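Local atomic coordinates of fumarate lyase (Mesorhizobium sp., PDB entry 3C8T), a protein that belongs to the fumarate lyase superfamily of largely helical enzymes and forms a four-chain assembly built on long packed helices. Residues K163-R177 with F237-D251. Numbering follows the deposited sequence.
Sequences KAAVWLSAFDRHAAR and FLALVSGSLGKLAMD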
loop_
_atom_site.group_PDB
_atom_site.type_symbol
_atom_site.label_atom_id
_atom_site.label_comp_id
_atom_site.label_asym_id
_atom_site.label_seq_id
_atom_site.Cartn_x
_atom_site.Cartn_y
_atom_site.Cartn_z
ATOM N N LYS A 163 -8.983 29.722 4.191
ATOM C CA LYS A 163 -8.111 28.535 4.077
ATOM C C LYS A 163 -7.843 27.862 5.412
ATOM O O LYS A 163 -7.913 26.652 5.510
ATOM C CB LYS A 163 -6.747 28.869 3.416
ATOM C CG LYS A 163 -6.828 29.107 1.924
ATOM C CD LYS A 163 -5.400 29.088 1.238
ATOM C CE LYS A 163 -4.669 27.730 1.399
ATOM N NZ LYS A 163 -5.640 26.635 1.036
ATOM N N ALA A 164 -7.467 28.641 6.427
ATOM C CA ALA A 164 -7.228 28.066 7.749
ATOM C C ALA A 164 -8.497 27.433 8.326
ATOM O O ALA A 164 -8.414 26.424 9.034
ATOM C CB ALA A 164 -6.637 29.121 8.716
ATOM N N ALA A 165 -9.671 27.999 8.029
ATOM C CA ALA A 165 -10.932 27.452 8.554
ATOM C C ALA A 165 -11.259 26.100 7.964
ATOM O O ALA A 165 -11.860 25.250 8.656
ATOM C CB ALA A 165 -12.087 28.401 8.328
ATOM N N VAL A 166 -10.900 25.922 6.689
ATOM C CA VAL A 166 -11.070 24.660 5.988
ATOM C C VAL A 166 -10.172 23.573 6.649
ATOM O O VAL A 166 -10.644 22.464 6.956
ATOM C CB VAL A 166 -10.761 24.847 4.486
ATOM C CG1 VAL A 166 -10.430 23.487 3.782
ATOM C CG2 VAL A 166 -11.917 25.559 3.786
ATOM N N TRP A 167 -8.896 23.902 6.853
ATOM C CA TRP A 167 -7.955 23.019 7.536
ATOM C C TRP A 167 -8.511 22.681 8.925
ATOM O O TRP A 167 -8.541 21.533 9.329
ATOM C CB TRP A 167 -6.611 23.732 7.723
ATOM C CG TRP A 167 -5.852 24.107 6.460
ATOM C CD1 TRP A 167 -5.985 23.557 5.201
ATOM C CD2 TRP A 167 -4.769 25.030 6.375
ATOM N NE1 TRP A 167 -5.077 24.143 4.326
ATOM C CE2 TRP A 167 -4.318 25.043 5.031
ATOM C CE3 TRP A 167 -4.148 25.881 7.299
ATOM C CZ2 TRP A 167 -3.274 25.864 4.602
ATOM C CZ3 TRP A 167 -3.125 26.712 6.866
ATOM C CH2 TRP A 167 -2.701 26.696 5.518
ATOM N N LEU A 168 -8.950 23.705 9.655
ATOM C CA LEU A 168 -9.508 23.520 10.963
ATOM C C LEU A 168 -10.714 22.541 10.998
ATOM O O LEU A 168 -10.835 21.727 11.935
ATOM C CB LEU A 168 -9.921 24.889 11.534
ATOM C CG LEU A 168 -10.628 24.939 12.899
ATOM C CD1 LEU A 168 -9.814 24.186 14.054
ATOM C CD2 LEU A 168 -11.005 26.391 13.284
ATOM N N SER A 169 -11.596 22.632 9.999
ATOM C CA SER A 169 -12.830 21.869 9.995
ATOM C C SER A 169 -12.621 20.359 10.034
ATOM O O SER A 169 -13.373 19.644 10.715
ATOM C CB SER A 169 -13.710 22.248 8.809
ATOM O OG SER A 169 -13.168 21.722 7.614
ATOM N N ALA A 170 -11.608 19.908 9.309
ATOM C CA ALA A 170 -11.103 18.528 9.332
ATOM C C ALA A 170 -10.689 18.061 10.736
ATOM O O ALA A 170 -10.979 16.917 11.130
ATOM C CB ALA A 170 -9.872 18.393 8.348
ATOM N N PHE A 171 -9.974 18.930 11.450
ATOM C CA PHE A 171 -9.449 18.604 12.797
ATOM C C PHE A 171 -10.527 18.624 13.862
ATOM O O PHE A 171 -10.479 17.835 14.816
ATOM C CB PHE A 171 -8.253 19.477 13.153
ATOM C CG PHE A 171 -7.046 19.108 12.381
ATOM C CD1 PHE A 171 -6.278 17.999 12.762
ATOM C CD2 PHE A 171 -6.736 19.777 11.190
ATOM C CE1 PHE A 171 -5.178 17.603 12.000
ATOM C CE2 PHE A 171 -5.661 19.380 10.417
ATOM C CZ PHE A 171 -4.869 18.304 10.823
ATOM N N ASP A 172 -11.522 19.489 13.678
ATOM C CA ASP A 172 -12.753 19.402 14.450
ATOM C C ASP A 172 -13.380 18.045 14.255
ATOM O O ASP A 172 -13.838 17.460 15.219
ATOM C CB ASP A 172 -13.746 20.482 14.011
ATOM C CG ASP A 172 -13.277 21.911 14.385
ATOM O OD1 ASP A 172 -12.485 22.056 15.339
ATOM O OD2 ASP A 172 -13.720 22.879 13.736
ATOM N N ARG A 173 -13.422 17.520 13.018
ATOM C CA ARG A 173 -13.997 16.177 12.828
ATOM C C ARG A 173 -13.124 15.074 13.400
ATOM O O ARG A 173 -13.657 14.043 13.804
ATOM C CB ARG A 173 -14.390 15.863 11.380
ATOM C CG ARG A 173 -15.599 16.632 10.858
ATOM C CD ARG A 173 -15.883 16.323 9.356
ATOM N NE ARG A 173 -14.819 16.719 8.436
ATOM C CZ ARG A 173 -14.819 17.827 7.674
ATOM N NH1 ARG A 173 -15.831 18.709 7.733
ATOM N NH2 ARG A 173 -13.789 18.068 6.846
ATOM N N HIS A 174 -11.804 15.270 13.443
ATOM C CA HIS A 174 -10.904 14.194 13.887
ATOM C C HIS A 174 -11.043 14.075 15.392
ATOM O O HIS A 174 -11.014 12.954 15.926
ATOM C CB HIS A 174 -9.413 14.423 13.525
ATOM C CG HIS A 174 -9.108 14.405 12.043
ATOM N ND1 HIS A 174 -9.563 13.419 11.191
ATOM C CD2 HIS A 174 -8.329 15.220 11.286
ATOM C CE1 HIS A 174 -9.122 13.656 9.967
ATOM N NE2 HIS A 174 -8.370 14.746 9.999
ATOM N N ALA A 175 -11.177 15.228 16.069
ATOM C CA ALA A 175 -11.462 15.254 17.520
ATOM C C ALA A 175 -12.676 14.445 17.890
ATOM O O ALA A 175 -12.635 13.708 18.884
ATOM C CB ALA A 175 -11.603 16.667 18.046
ATOM N N ALA A 176 -13.740 14.561 17.091
ATOM C CA ALA A 176 -14.950 13.769 17.283
ATOM C C ALA A 176 -14.681 12.262 17.086
ATOM O O ALA A 176 -15.131 11.444 17.896
ATOM C CB ALA A 176 -16.097 14.254 16.386
ATOM N N ARG A 177 -13.955 11.909 16.022
ATOM C CA ARG A 177 -13.604 10.488 15.729
ATOM C C ARG A 177 -12.844 9.832 16.904
ATOM O O ARG A 177 -13.149 8.704 17.303
ATOM C CB ARG A 177 -12.772 10.380 14.431
ATOM C CG ARG A 177 -13.512 10.790 13.154
ATOM C CD ARG A 177 -12.613 10.783 11.922
ATOM N NE ARG A 177 -13.418 11.172 10.764
ATOM C CZ ARG A 177 -13.298 12.320 10.102
ATOM N NH1 ARG A 177 -12.342 13.185 10.411
ATOM N NH2 ARG A 177 -14.135 12.582 9.112
ATOM N N PHE A 237 -7.246 5.649 11.944
ATOM C CA PHE A 237 -7.543 6.970 12.418
ATOM C C PHE A 237 -6.261 7.834 12.425
ATOM O O PHE A 237 -6.283 8.970 11.985
ATOM C CB PHE A 237 -8.207 6.937 13.814
ATOM C CG PHE A 237 -8.217 8.326 14.523
ATOM C CD1 PHE A 237 -9.115 9.321 14.128
ATOM C CD2 PHE A 237 -7.270 8.639 15.479
ATOM C CE1 PHE A 237 -9.101 10.585 14.721
ATOM C CE2 PHE A 237 -7.241 9.898 16.095
ATOM C CZ PHE A 237 -8.167 10.872 15.707
ATOM N N LEU A 238 -5.154 7.303 12.944
ATOM C CA LEU A 238 -3.862 8.003 12.855
ATOM C C LEU A 238 -3.505 8.413 11.436
ATOM O O LEU A 238 -3.019 9.518 11.200
ATOM C CB LEU A 238 -2.702 7.164 13.469
ATOM C CG LEU A 238 -2.902 6.918 14.993
ATOM C CD1 LEU A 238 -1.869 5.974 15.586
ATOM C CD2 LEU A 238 -3.037 8.191 15.831
ATOM N N ALA A 239 -3.709 7.487 10.511
ATOM C CA ALA A 239 -3.493 7.732 9.083
ATOM C C ALA A 239 -4.412 8.812 8.501
ATOM O O ALA A 239 -3.990 9.556 7.616
ATOM C CB ALA A 239 -3.611 6.436 8.286
ATOM N N LEU A 240 -5.641 8.916 8.999
ATOM C CA LEU A 240 -6.589 9.928 8.489
ATOM C C LEU A 240 -6.181 11.331 8.943
ATOM O O LEU A 240 -6.173 12.274 8.139
ATOM C CB LEU A 240 -8.010 9.600 8.978
ATOM C CG LEU A 240 -9.211 10.233 8.265
ATOM C CD1 LEU A 240 -9.491 9.479 6.949
ATOM C CD2 LEU A 240 -10.438 10.145 9.176
ATOM N N VAL A 241 -5.841 11.470 10.232
ATOM C CA VAL A 241 -5.293 12.722 10.757
ATOM C C VAL A 241 -4.036 13.156 9.979
ATOM O O VAL A 241 -3.894 14.331 9.636
ATOM C CB VAL A 241 -4.967 12.596 12.247
ATOM C CG1 VAL A 241 -4.321 13.875 12.794
ATOM C CG2 VAL A 241 -6.212 12.249 13.027
ATOM N N SER A 242 -3.141 12.202 9.699
ATOM C CA SER A 242 -1.888 12.451 8.980
ATOM C C SER A 242 -2.188 12.977 7.584
ATOM O O SER A 242 -1.520 13.889 7.103
ATOM C CB SER A 242 -1.056 11.168 8.893
ATOM O OG SER A 242 -0.771 10.713 10.234
ATOM N N GLY A 243 -3.199 12.415 6.947
ATOM C CA GLY A 243 -3.640 12.909 5.655
ATOM C C GLY A 243 -4.053 14.349 5.687
ATOM O O GLY A 243 -3.720 15.077 4.765
ATOM N N SER A 244 -4.785 14.757 6.727
ATOM C CA SER A 244 -5.199 16.154 6.876
ATOM C C SER A 244 -4.010 17.056 7.147
ATOM O O SER A 244 -3.983 18.167 6.659
ATOM C CB SER A 244 -6.259 16.340 7.976
ATOM O OG SER A 244 -7.436 15.587 7.686
ATOM N N LEU A 245 -3.038 16.592 7.927
ATOM C CA LEU A 245 -1.755 17.315 8.043
ATOM C C LEU A 245 -1.032 17.435 6.693
ATOM O O LEU A 245 -0.550 18.513 6.337
ATOM C CB LEU A 245 -0.864 16.657 9.061
ATOM C CG LEU A 245 -1.375 16.721 10.491
ATOM C CD1 LEU A 245 -0.485 15.856 11.344
ATOM C CD2 LEU A 245 -1.382 18.194 11.001
ATOM N N GLY A 246 -0.953 16.334 5.929
ATOM C CA GLY A 246 -0.388 16.435 4.597
ATOM C C GLY A 246 -0.992 17.510 3.688
ATOM O O GLY A 246 -0.268 18.128 2.935
ATOM N N LYS A 247 -2.320 17.694 3.729
ATOM C CA LYS A 247 -3.016 18.663 2.879
ATOM C C LYS A 247 -2.526 20.092 3.155
ATOM O O LYS A 247 -2.182 20.825 2.233
ATOM C CB LYS A 247 -4.544 18.553 3.089
ATOM C CG LYS A 247 -5.376 19.439 2.118
ATOM C CD LYS A 247 -5.686 20.858 2.712
ATOM C CE LYS A 247 -6.698 21.663 1.872
ATOM N NZ LYS A 247 -6.129 22.240 0.624
ATOM N N LEU A 248 -2.483 20.476 4.438
ATOM C CA LEU A 248 -2.044 21.796 4.813
ATOM C C LEU A 248 -0.562 21.976 4.618
ATOM O O LEU A 248 -0.124 23.094 4.338
ATOM C CB LEU A 248 -2.472 22.153 6.232
ATOM C CG LEU A 248 -2.001 21.503 7.528
ATOM C CD1 LEU A 248 -0.586 21.955 7.925
ATOM C CD2 LEU A 248 -3.018 21.901 8.607
ATOM N N ALA A 249 0.201 20.883 4.695
ATOM C CA ALA A 249 1.654 20.926 4.453
ATOM C C ALA A 249 1.959 21.143 2.996
ATOM O O ALA A 249 2.915 21.821 2.679
ATOM C CB ALA A 249 2.347 19.666 4.942
ATOM N N MET A 250 1.154 20.537 2.110
ATOM C CA MET A 250 1.238 20.786 0.686
ATOM C C MET A 250 1.004 22.265 0.430
ATOM O O MET A 250 1.768 22.890 -0.323
ATOM C CB MET A 250 0.207 19.974 -0.122
ATOM C CG MET A 250 0.755 18.654 -0.676
ATOM S SD MET A 250 2.310 18.733 -1.669
ATOM C CE MET A 250 1.688 19.026 -3.314
ATOM N N ASP A 251 -0.073 22.795 1.023
ATOM C CA ASP A 251 -0.482 24.165 0.761
ATOM C C ASP A 251 0.618 25.122 1.211
ATOM O O ASP A 251 1.055 25.951 0.454
ATOM C CB ASP A 251 -1.820 24.502 1.458
ATOM C CG ASP A 251 -3.001 23.777 0.851
ATOM O OD1 ASP A 251 -2.805 23.029 -0.124
ATOM O OD2 ASP A 251 -4.144 23.955 1.331
#
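Two long helices of the lyase-superfamily helical bundle, 160-185 and 229-255, pack antiparallel here: the axes of 163-177 and 237-251 run 172° apart, and W167, F171 and H174 reach across to L248, S244 and V241. F171 is a knob in the hole formed by V241, S244, L245 and L248; its CZ lies 3.5 Å from L245 CD2. One turn on, H174 sits among F237, L240, V241 and S244, its CG anti to the carbonyl carbon (chi1 -66°), which carries the ring toward 237-251. V241 CA makes a CH-pi contact with one imidazole face and A170 O lies over the opposite face, toward the rim, while H174 NE2 and S244 OG share a short, nearly straight hydrogen bond of 2.6 Å. Beyond it, L240 CD2 lies over one face of the R177 guanidinium, whose NH2 forms salt bridges with D229 and E233 of a second subunit. At the other end, L248 CB sits 3.6 Å from the centroid of the W167 five-membered ring, a CH-pi contact. K247 NZ (2.7 Å, syn lone pair) and K163 NZ (from above the carboxylate plane) form salt bridges with D251 OD2. This carboxylate probably offsets the two lysine charges, helped by E312 of the second subunit, which pairs with K163. W167 NE1 is the third donor to D251 OD2, 3.1 Å away on the anti side but 30° out of the carboxylate plane, the oxygen lying almost in the indole plane.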